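Local coordinates for hypothetical protein yihE (Escherichia coli, PDB 1ZYL) that phosphorylates serine and threonine residues, its own included, using ATP, and probably suppresses the effects of stress linked to reactive oxygen species, at residues P87-N91 against G92-L96; Q9-P13 against D14-D18; L75-N79 against D80-V84; A226-D229 against L230-L234. One frame throughout, in Å; residues are numbered along the deposited sequence.

Contact 1 (P87-N91 against G92-L96)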
loop_
_atom_site.group_PDB
_atom_site.type_symbol
_atom_site.label_atom_id
_atom_site.label_comp_id
_atom_site.label_asym_id
_atom_site.label_seq_id
_atom_site.Cartn_x
_atom_site.Cartn_y
_atom_site.Cartn_z
ATOM N N PRO A 87 14.726 9.161 0.618
ATOM C CA PRO A 87 14.773 10.111 1.732
ATOM C C PRO A 87 16.149 10.774 1.790
ATOM O O PRO A 87 17.151 10.143 1.457
ATOM C CB PRO A 87 14.505 9.226 2.938
ATOM C CG PRO A 87 15.111 7.914 2.515
ATOM C CD PRO A 87 14.637 7.774 1.106
ATOM N N VAL A 88 16.197 12.040 2.198
ATOM C CA VAL A 88 17.464 12.768 2.296
ATOM C C VAL A 88 18.296 12.312 3.490
ATOM O O VAL A 88 17.755 11.940 4.530
ATOM C CB VAL A 88 17.239 14.277 2.449
ATOM C CG1 VAL A 88 18.554 14.964 2.780
ATOM C CG2 VAL A 88 16.654 14.847 1.172
ATOM N N ALA A 89 19.614 12.353 3.347
ATOM C CA ALA A 89 20.492 11.943 4.437
ATOM C C ALA A 89 20.915 13.150 5.264
ATOM O O ALA A 89 21.093 14.252 4.739
ATOM C CB ALA A 89 21.717 11.229 3.881
ATOM N N PHE A 90 21.070 12.945 6.565
ATOM C CA PHE A 90 21.471 14.038 7.433
ATOM C C PHE A 90 22.661 13.724 8.322
ATOM O O PHE A 90 22.505 13.340 9.484
ATOM C CB PHE A 90 20.287 14.499 8.282
ATOM C CG PHE A 90 19.262 15.264 7.505
ATOM C CD1 PHE A 90 19.528 16.557 7.073
ATOM C CD2 PHE A 90 18.043 14.677 7.163
ATOM C CE1 PHE A 90 18.594 17.259 6.307
ATOM C CE2 PHE A 90 17.100 15.371 6.395
ATOM C CZ PHE A 90 17.377 16.664 5.967
ATOM N N ASN A 91 23.850 13.889 7.749
ATOM C CA ASN A 91 25.102 13.686 8.459
ATOM C C ASN A 91 25.173 12.335 9.163
ATOM O O ASN A 91 25.586 12.248 10.322
ATOM C CB ASN A 91 25.288 14.820 9.472
ATOM C CG ASN A 91 25.106 16.199 8.844
ATOM O OD1 ASN A 91 24.982 17.201 9.548
ATOM N ND2 ASN A 91 25.096 16.254 7.515
ATOM N N GLY A 92 24.775 11.286 8.451
ATOM C CA GLY A 92 24.809 9.958 9.028
ATOM C C GLY A 92 23.799 9.020 8.399
ATOM O O GLY A 92 24.159 8.145 7.609
ATOM N N GLN A 93 22.530 9.198 8.747
ATOM C CA GLN A 93 21.480 8.348 8.208
ATOM C C GLN A 93 20.346 9.180 7.636
ATOM O O GLN A 93 20.466 10.396 7.471
ATOM C CB GLN A 93 20.923 7.425 9.290
ATOM C CG GLN A 93 20.059 8.143 10.302
ATOM C CD GLN A 93 20.831 9.180 11.081
ATOM O OE1 GLN A 93 20.253 10.121 11.629
ATOM N NE2 GLN A 93 22.149 9.008 11.149
ATOM N N THR A 94 19.241 8.500 7.347
ATOM C CA THR A 94 18.068 9.139 6.777
ATOM C C THR A 94 16.883 9.092 7.742
ATOM O O THR A 94 15.944 9.886 7.630
ATOM C CB THR A 94 17.669 8.455 5.437
ATOM O OG1 THR A 94 17.757 7.030 5.570
ATOM C CG2 THR A 94 18.586 8.896 4.322
ATOM N N LEU A 95 16.950 8.173 8.699
ATOM C CA LEU A 95 15.881 7.983 9.678
ATOM C C LEU A 95 16.014 8.828 10.936
ATOM O O LEU A 95 16.414 8.319 11.989
ATOM C CB LEU A 95 15.818 6.520 10.107
ATOM C CG LEU A 95 14.429 5.927 10.299
ATOM C CD1 LEU A 95 14.515 4.819 11.349
ATOM C CD2 LEU A 95 13.443 7.006 10.701
ATOM N N LEU A 96 15.665 10.105 10.844
ATOM C CA LEU A 96 15.747 10.970 12.011
ATOM C C LEU A 96 14.683 10.551 13.026
ATOM O O LEU A 96 13.749 9.815 12.700
ATOM C CB LEU A 96 15.543 12.437 11.613
ATOM C CG LEU A 96 16.337 12.990 10.422
ATOM C CD1 LEU A 96 17.631 12.196 10.221
ATOM C CD2 LEU A 96 15.481 12.905 9.178
#
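Phe90 and Gln93 meet through their backbones where the chain doubles back between helix 64-79 and strand 96-98, with Gly92 at the bend. Gly92 makes the turn with backbone angles of 154°/-75°; a CB here would be jammed against Asn91 O, a conformation open in practice to glycine alone. Gln93 follows and turns its carbonyl inward: Phe90 N donates to Gln93 O at 2.8 Å in an almost straight bond, and the same oxygen takes a CA-H contact from Ala89 CA at 3.4 Å. Thr94 does its touching with the methyl. With CG2 anti to its own carbonyl carbon, that methyl lies against Val88 O at 3.2 Å and meets Ala89 CB, while Thr94 CB rests on the Pro87 ring at CG, 3.9 Å away. Leu96 then crosses Phe90 at about a right angle, its CD2 lying 3.7 Å from Phe90 CD2. Val88 CG1, two residues earlier, sits over one face of the Phe90 ring, near its rim. Around this loop, Pro87 and Thr94 lean on His71 of helix 64-79, while Val88 and Leu96 make backbone hydrogen bonds to Val105 and Phe103 of strand 101-107.

Contact 2 (Q9-P13 against D14-D18)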
loop_
_atom_site.group_PDB
_atom_site.type_symbol
_atom_site.label_atom_id
_atom_site.label_comp_id
_atom_site.label_asym_id
_atom_site.label_seq_id
_atom_site.Cartn_x
_atom_site.Cartn_y
_atom_site.Cartn_z
ATOM N N GLN A 9 -1.279 9.203 19.304
ATOM C CA GLN A 9 -0.502 10.216 19.998
ATOM C C GLN A 9 -0.391 11.397 19.047
ATOM O O GLN A 9 0.144 11.260 17.942
ATOM C CB GLN A 9 0.885 9.680 20.369
ATOM C CG GLN A 9 1.464 8.656 19.395
ATOM C CD GLN A 9 1.401 7.219 19.924
ATOM O OE1 GLN A 9 1.886 6.928 21.021
ATOM N NE2 GLN A 9 0.812 6.316 19.138
ATOM N N THR A 10 -0.911 12.549 19.470
ATOM C CA THR A 10 -0.900 13.758 18.645
ATOM C C THR A 10 0.498 14.338 18.402
ATOM O O THR A 10 1.439 14.092 19.169
ATOM C CB THR A 10 -1.797 14.864 19.266
ATOM O OG1 THR A 10 -1.847 16.001 18.391
ATOM C CG2 THR A 10 -1.258 15.283 20.628
ATOM N N LEU A 11 0.627 15.108 17.326
ATOM C CA LEU A 11 1.902 15.717 16.990
ATOM C C LEU A 11 1.695 17.157 16.539
ATOM O O LEU A 11 1.373 17.419 15.377
ATOM C CB LEU A 11 2.593 14.912 15.886
ATOM C CG LEU A 11 4.122 15.017 15.806
ATOM C CD1 LEU A 11 4.739 14.538 17.110
ATOM C CD2 LEU A 11 4.631 14.176 14.650
ATOM N N HIS A 12 1.879 18.086 17.471
ATOM C CA HIS A 12 1.713 19.504 17.190
ATOM C C HIS A 12 2.699 19.923 16.103
ATOM O O HIS A 12 3.814 19.409 16.047
ATOM C CB HIS A 12 1.979 20.295 18.463
ATOM C CG HIS A 12 1.434 21.685 18.434
ATOM N ND1 HIS A 12 0.085 21.953 18.365
ATOM C CD2 HIS A 12 2.054 22.887 18.473
ATOM C CE1 HIS A 12 -0.103 23.260 18.363
ATOM N NE2 HIS A 12 1.076 23.849 18.427
ATOM N N PRO A 13 2.306 20.862 15.222
ATOM C CA PRO A 13 3.205 21.314 14.153
ATOM C C PRO A 13 4.440 22.008 14.704
ATOM O O PRO A 13 5.427 22.196 13.996
ATOM C CB PRO A 13 2.329 22.262 13.340
ATOM C CG PRO A 13 1.431 22.852 14.381
ATOM C CD PRO A 13 1.046 21.627 15.196
ATOM N N ASP A 14 4.377 22.391 15.973
ATOM C CA ASP A 14 5.496 23.056 16.632
ATOM C C ASP A 14 6.552 22.031 17.045
ATOM O O ASP A 14 7.748 22.231 16.827
ATOM C CB ASP A 14 4.999 23.820 17.859
ATOM C CG ASP A 14 5.103 25.316 17.692
ATOM O OD1 ASP A 14 4.610 25.848 16.668
ATOM O OD2 ASP A 14 5.680 25.956 18.594
ATOM N N THR A 15 6.097 20.936 17.646
ATOM C CA THR A 15 6.987 19.869 18.069
ATOM C C THR A 15 7.769 19.386 16.846
ATOM O O THR A 15 8.870 18.846 16.974
ATOM C CB THR A 15 6.188 18.691 18.638
ATOM O OG1 THR A 15 5.222 19.188 19.572
ATOM C CG2 THR A 15 7.114 17.699 19.337
ATOM N N ILE A 16 7.184 19.582 15.666
ATOM C CA ILE A 16 7.815 19.180 14.418
ATOM C C ILE A 16 8.941 20.153 14.048
ATOM O O ILE A 16 10.041 19.732 13.664
ATOM C CB ILE A 16 6.769 19.100 13.273
ATOM C CG1 ILE A 16 5.906 17.857 13.469
ATOM C CG2 ILE A 16 7.450 19.041 11.905
ATOM C CD1 ILE A 16 4.884 17.644 12.381
ATOM N N MET A 17 8.674 21.450 14.164
ATOM C CA MET A 17 9.694 22.439 13.853
ATOM C C MET A 17 10.931 22.188 14.715
ATOM O O MET A 17 12.063 22.323 14.243
ATOM C CB MET A 17 9.155 23.849 14.090
ATOM C CG MET A 17 8.200 24.321 13.010
ATOM S SD MET A 17 9.012 24.507 11.413
ATOM C CE MET A 17 9.404 26.246 11.434
ATOM N N ASP A 18 10.714 21.817 15.976
ATOM C CA ASP A 18 11.826 21.531 16.879
ATOM C C ASP A 18 12.643 20.402 16.256
ATOM O O ASP A 18 13.863 20.493 16.110
ATOM C CB ASP A 18 11.312 21.091 18.252
ATOM C CG ASP A 18 10.384 22.111 18.885
ATOM O OD1 ASP A 18 10.720 23.314 18.866
ATOM O OD2 ASP A 18 9.322 21.709 19.410
#
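His12 and Asp14 lie side by side where helix 13-22 begins, His12 standing at the N-cap position. With CG anti to the backbone N (chi1 -162°), the His12 ring stays outside the helix and runs alongside Asp14, ring and carboxylate planes 59° apart and Asp14 CB near the ring plane at the CD2 edge. His12 NE2 and Asp14 OD1 remain 4.4 Å apart. The first backbone bond of the helix, Ile16 N to His12 O at 3.4 Å, is weak and doubtful. One residue on, Met17 N donates to Pro13 O at 3.3 Å, again weakly, with an angle of 150° at the hydrogen. The next bond of the series is shorter: Asp18 N to Asp14 O, 3.1 Å. Pro13, in the first turn, has no N-H to offer, so nothing is lost there. Its carbonyl oxygen is also lined by carbon, with Ile16 CB at 3.5 Å and Met17 CG close by. Leu11 and Ile16 cross at about a right angle, Leu11 CD2 lying 4.1 Å from Ile16 CG1, and both side chains pack on Phe56 of strand 52-57. This is an ordinary helix N-terminus with proline in the first turn, set against the five-stranded antiparallel sheet of the kinase-like N-terminal lobe.

Contact 3 (L75-N79 against D80-V84)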
loop_
_atom_site.group_PDB
_atom_site.type_symbol
_atom_site.label_atom_id
_atom_site.label_comp_id
_atom_site.label_asym_id
_atom_site.label_seq_id
_atom_site.Cartn_x
_atom_site.Cartn_y
_atom_site.Cartn_z
ATOM N N LEU A 75 16.585 4.028 -1.747
ATOM C CA LEU A 75 17.886 4.553 -2.133
ATOM C C LEU A 75 18.512 3.720 -3.242
ATOM O O LEU A 75 19.035 4.270 -4.208
ATOM C CB LEU A 75 18.820 4.589 -0.925
ATOM C CG LEU A 75 19.856 5.714 -0.950
ATOM C CD1 LEU A 75 19.224 6.983 -0.373
ATOM C CD2 LEU A 75 21.088 5.310 -0.142
ATOM N N GLN A 76 18.463 2.397 -3.103
ATOM C CA GLN A 76 19.020 1.501 -4.114
ATOM C C GLN A 76 18.247 1.642 -5.419
ATOM O O GLN A 76 18.832 1.707 -6.501
ATOM C CB GLN A 76 18.962 0.048 -3.631
ATOM C CG GLN A 76 19.279 -0.980 -4.712
ATOM C CD GLN A 76 19.525 -2.376 -4.158
ATOM O OE1 GLN A 76 18.948 -2.770 -3.139
ATOM N NE2 GLN A 76 20.372 -3.138 -4.837
ATOM N N LEU A 77 16.927 1.695 -5.305
ATOM C CA LEU A 77 16.056 1.834 -6.461
ATOM C C LEU A 77 16.444 3.076 -7.280
ATOM O O LEU A 77 16.389 3.064 -8.515
ATOM C CB LEU A 77 14.605 1.936 -5.982
ATOM C CG LEU A 77 13.521 1.148 -6.719
ATOM C CD1 LEU A 77 13.994 -0.264 -6.979
ATOM C CD2 LEU A 77 12.238 1.138 -5.884
ATOM N N VAL A 78 16.832 4.144 -6.592
ATOM C CA VAL A 78 17.232 5.372 -7.268
ATOM C C VAL A 78 18.487 5.067 -8.078
ATOM O O VAL A 78 18.596 5.452 -9.243
ATOM C CB VAL A 78 17.550 6.499 -6.254
ATOM C CG1 VAL A 78 17.848 7.790 -6.976
ATOM C CG2 VAL A 78 16.388 6.695 -5.323
ATOM N N ASN A 79 19.428 4.369 -7.449
ATOM C CA ASN A 79 20.680 3.985 -8.098
ATOM C C ASN A 79 20.457 3.300 -9.449
ATOM O O ASN A 79 21.142 3.604 -10.422
ATOM C CB ASN A 79 21.479 3.035 -7.199
ATOM C CG ASN A 79 22.770 3.651 -6.691
ATOM O OD1 ASN A 79 22.787 4.345 -5.667
ATOM N ND2 ASN A 79 23.862 3.407 -7.413
ATOM N N ASP A 80 19.504 2.368 -9.493
ATOM C CA ASP A 80 19.192 1.624 -10.711
ATOM C C ASP A 80 18.224 2.353 -11.629
ATOM O O ASP A 80 17.639 1.755 -12.528
ATOM C CB ASP A 80 18.630 0.262 -10.345
ATOM C CG ASP A 80 19.544 -0.494 -9.423
ATOM O OD1 ASP A 80 20.760 -0.485 -9.688
ATOM O OD2 ASP A 80 19.059 -1.096 -8.443
ATOM N N GLU A 81 18.060 3.648 -11.383
ATOM C CA GLU A 81 17.202 4.516 -12.180
ATOM C C GLU A 81 15.717 4.162 -12.225
ATOM O O GLU A 81 15.163 3.865 -13.282
ATOM C CB GLU A 81 17.760 4.620 -13.604
ATOM C CG GLU A 81 19.198 5.124 -13.658
ATOM C CD GLU A 81 19.721 5.275 -15.078
ATOM O OE1 GLU A 81 19.660 4.294 -15.853
ATOM O OE2 GLU A 81 20.201 6.376 -15.420
ATOM N N VAL A 82 15.076 4.201 -11.066
ATOM C CA VAL A 82 13.650 3.929 -10.976
ATOM C C VAL A 82 13.008 5.141 -10.296
ATOM O O VAL A 82 13.410 5.544 -9.203
ATOM C CB VAL A 82 13.377 2.646 -10.178
ATOM C CG1 VAL A 82 11.884 2.376 -10.119
ATOM C CG2 VAL A 82 14.095 1.477 -10.834
ATOM N N PRO A 83 12.003 5.740 -10.952
ATOM C CA PRO A 83 11.230 6.917 -10.537
ATOM C C PRO A 83 10.637 6.913 -9.131
ATOM O O PRO A 83 9.442 6.692 -8.960
ATOM C CB PRO A 83 10.137 7.002 -11.603
ATOM C CG PRO A 83 10.751 6.367 -12.787
ATOM C CD PRO A 83 11.431 5.170 -12.184
ATOM N N VAL A 84 11.468 7.165 -8.130
ATOM C CA VAL A 84 11.016 7.214 -6.744
ATOM C C VAL A 84 11.854 8.259 -6.022
ATOM O O VAL A 84 12.961 8.564 -6.448
ATOM C CB VAL A 84 11.199 5.853 -6.031
ATOM C CG1 VAL A 84 10.411 4.776 -6.745
ATOM C CG2 VAL A 84 12.666 5.482 -5.978
#
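Leu77 and Val82 meet across a Schellman motif that ends helix 64-79, with Glu81, at positive phi, as its C-prime residue. The side chains of Leu77 and Val82 pass at a slant, Leu77 CG against Val82 CB at 3.8 Å, beside the weak bond from Val82 N to Leu77 O. Val84 comes to the same leucine at about a right angle: its CG2 lies 4.0 Å from Leu77 CB and equally near Val78 CG2. Val84 can bridge the two because, with CG1 anti to the carbonyl carbon (chi1 -60°), CG2 falls between the backbone N and that carbon, facing the helix. Helix 119-136 supplies Met132 and Thr135 against Leu77. On another side of the helix end, Gln76 and Asp80 run obliquely past each other, amide and carboxylate planes 47° apart, and the touch is made by Gln76 CG on Asp80 OD2 at 3.7 Å. Their polar ends look to other partners: Gln76 OE1 takes a hydrogen bond from Arg197, while Asp80 OD2 is hydrogen-bonded to Thr135 OG1 and forms a salt bridge with Lys138 NZ. An alanine at Asp80 would keep the backbone bonds but would probably leave Lys138 without this carboxylate and remove a tie between the helix end and helix 119-136. Asp80 N itself closes the last regular turn onto Gln76 O at 3.1 Å. The neighbouring bond is turned differently: Glu81 N reaches Val78 O at 2.8 Å from above the carbonyl plane, 59° out of it.

Contact 4 (A226-D229 against L230-L234)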
loop_
_atom_site.group_PDB
_atom_site.type_symbol
_atom_site.label_atom_id
_atom_site.label_comp_id
_atom_site.label_asym_id
_atom_site.label_seq_id
_atom_site.Cartn_x
_atom_site.Cartn_y
_atom_site.Cartn_z
ATOM N N ALA A 226 5.184 -10.479 -7.559
ATOM C CA ALA A 226 5.210 -9.376 -8.508
ATOM C C ALA A 226 3.810 -8.881 -8.856
ATOM O O ALA A 226 3.583 -7.671 -8.918
ATOM C CB ALA A 226 5.957 -9.789 -9.762
ATOM N N VAL A 227 2.872 -9.802 -9.072
ATOM C CA VAL A 227 1.499 -9.416 -9.403
ATOM C C VAL A 227 0.903 -8.350 -8.495
ATOM O O VAL A 227 0.070 -7.557 -8.943
ATOM C CB VAL A 227 0.527 -10.599 -9.370
ATOM C CG1 VAL A 227 0.240 -11.056 -10.769
ATOM C CG2 VAL A 227 1.094 -11.723 -8.546
ATOM N N GLN A 228 1.324 -8.341 -7.229
ATOM C CA GLN A 228 0.816 -7.382 -6.249
ATOM C C GLN A 228 0.868 -5.948 -6.746
ATOM O O GLN A 228 -0.049 -5.175 -6.495
ATOM C CB GLN A 228 1.614 -7.467 -4.952
ATOM C CG GLN A 228 0.772 -7.669 -3.713
ATOM C CD GLN A 228 -0.363 -6.676 -3.590
ATOM O OE1 GLN A 228 -0.163 -5.515 -3.229
ATOM N NE2 GLN A 228 -1.570 -7.135 -3.893
ATOM N N ASP A 229 1.948 -5.596 -7.441
ATOM C CA ASP A 229 2.129 -4.242 -7.954
ATOM C C ASP A 229 1.539 -4.080 -9.349
ATOM O O ASP A 229 1.732 -3.044 -9.991
ATOM C CB ASP A 229 3.620 -3.886 -7.997
ATOM C CG ASP A 229 4.242 -3.779 -6.616
ATOM O OD1 ASP A 229 5.483 -3.873 -6.520
ATOM O OD2 ASP A 229 3.496 -3.591 -5.629
ATOM N N LEU A 230 0.821 -5.097 -9.822
ATOM C CA LEU A 230 0.226 -5.028 -11.147
ATOM C C LEU A 230 -1.290 -5.146 -11.200
ATOM O O LEU A 230 -1.940 -4.451 -11.981
ATOM C CB LEU A 230 0.827 -6.097 -12.052
ATOM C CG LEU A 230 2.306 -5.988 -12.422
ATOM C CD1 LEU A 230 2.634 -7.100 -13.414
ATOM C CD2 LEU A 230 2.609 -4.626 -13.031
ATOM N N TRP A 231 -1.876 -6.003 -10.376
ATOM C CA TRP A 231 -3.317 -6.157 -10.475
ATOM C C TRP A 231 -4.148 -4.910 -10.197
ATOM O O TRP A 231 -5.150 -4.686 -10.870
ATOM C CB TRP A 231 -3.820 -7.332 -9.617
ATOM C CG TRP A 231 -3.879 -7.084 -8.147
ATOM C CD1 TRP A 231 -2.885 -7.300 -7.237
ATOM C CD2 TRP A 231 -4.997 -6.572 -7.412
ATOM N NE1 TRP A 231 -3.316 -6.958 -5.978
ATOM C CE2 TRP A 231 -4.608 -6.508 -6.057
ATOM C CE3 TRP A 231 -6.289 -6.159 -7.768
ATOM C CZ2 TRP A 231 -5.469 -6.048 -5.051
ATOM C CZ3 TRP A 231 -7.146 -5.702 -6.772
ATOM C CH2 TRP A 231 -6.729 -5.651 -5.428
ATOM N N MET A 232 -3.747 -4.082 -9.241
ATOM C CA MET A 232 -4.551 -2.895 -8.935
ATOM C C MET A 232 -4.537 -1.820 -10.005
ATOM O O MET A 232 -5.200 -0.797 -9.859
ATOM C CB MET A 232 -4.140 -2.278 -7.589
ATOM C CG MET A 232 -4.640 -3.068 -6.380
ATOM S SD MET A 232 -4.232 -2.333 -4.794
ATOM C CE MET A 232 -2.531 -2.782 -4.672
ATOM N N LEU A 233 -3.797 -2.048 -11.084
ATOM C CA LEU A 233 -3.723 -1.068 -12.159
ATOM C C LEU A 233 -4.872 -1.211 -13.152
ATOM O O LEU A 233 -5.391 -0.219 -13.648
ATOM C CB LEU A 233 -2.381 -1.183 -12.904
ATOM C CG LEU A 233 -1.081 -0.774 -12.188
ATOM C CD1 LEU A 233 0.113 -1.075 -13.069
ATOM C CD2 LEU A 233 -1.102 0.703 -11.853
ATOM N N LEU A 234 -5.278 -2.445 -13.429
ATOM C CA LEU A 234 -6.338 -2.699 -14.393
ATOM C C LEU A 234 -7.609 -1.920 -14.120
ATOM O O LEU A 234 -8.016 -1.760 -12.977
ATOM C CB LEU A 234 -6.668 -4.182 -14.427
ATOM C CG LEU A 234 -5.515 -5.181 -14.366
ATOM C CD1 LEU A 234 -6.049 -6.505 -14.887
ATOM C CD2 LEU A 234 -4.314 -4.722 -15.193
#
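Val227 and Trp231 are linked by the backbone in a short, weakly bonded helix, 228-231, which runs into a type I turn from Trp231 to Leu234. The Trp231 side chain leaves in the direction between its backbone N and carbonyl carbon (chi1 76°), and this brings the edge of the indole back to the preceding turn. Trp231 CB starts 4.0 Å from Val227 O. CG keeps about that distance, and Trp231 CD1 comes nearer, 3.4 Å from Val227 O, which lies near the ring plane at its edge. NE1 arrives beside the Gln228 amide, the two side chains pointing the same way with their planes 64° apart, and CE2 still lies by that amide. Met232 CG sits over the border of one indole face, and Ile266 and Leu269 of helix 266-283 complete the ring's surroundings. An alanine in place of Trp231 would probably open a gap between this turn and helix 266-283 and leave the Gln228 amide without its aromatic neighbour. The Asp229 carboxylate is held by other parts of the chain, OD1 taking hydrogen bonds from His133 NE2 and His199 N. The side chain of Met232 lies about 4 Å from that of Asp201, the probable proton acceptor, so the turn backs onto the likely catalytic site. Two donors share Val227 O: Trp231 N at 2.9 Å, nearly in line with the carbonyl, and Leu230 N at 2.7 Å from above the carbonyl plane.

How the contacts relate
All four contacts are local and follow one another in series; none nests in or crosses another. From the N terminus, contact 2 opens helix 13-22 against the five-stranded sheet. Contact 3 then closes helix 64-79 and leads into the loop where Pro83 makes a backbone hydrogen bond with Phe215 of strand 213-215, and contact 1 folds the following loop back to strand 96-98. These last two touch, Pro87 O lying 4.2 Å from Leu75 CD1. Contact 4 comes much later, beside the inferred catalytic residue, with its centre about 20 Å from that of contact 3. Contacts 2 and 4 lie on opposite sides of the chain's centre, their centres about 36 Å apart.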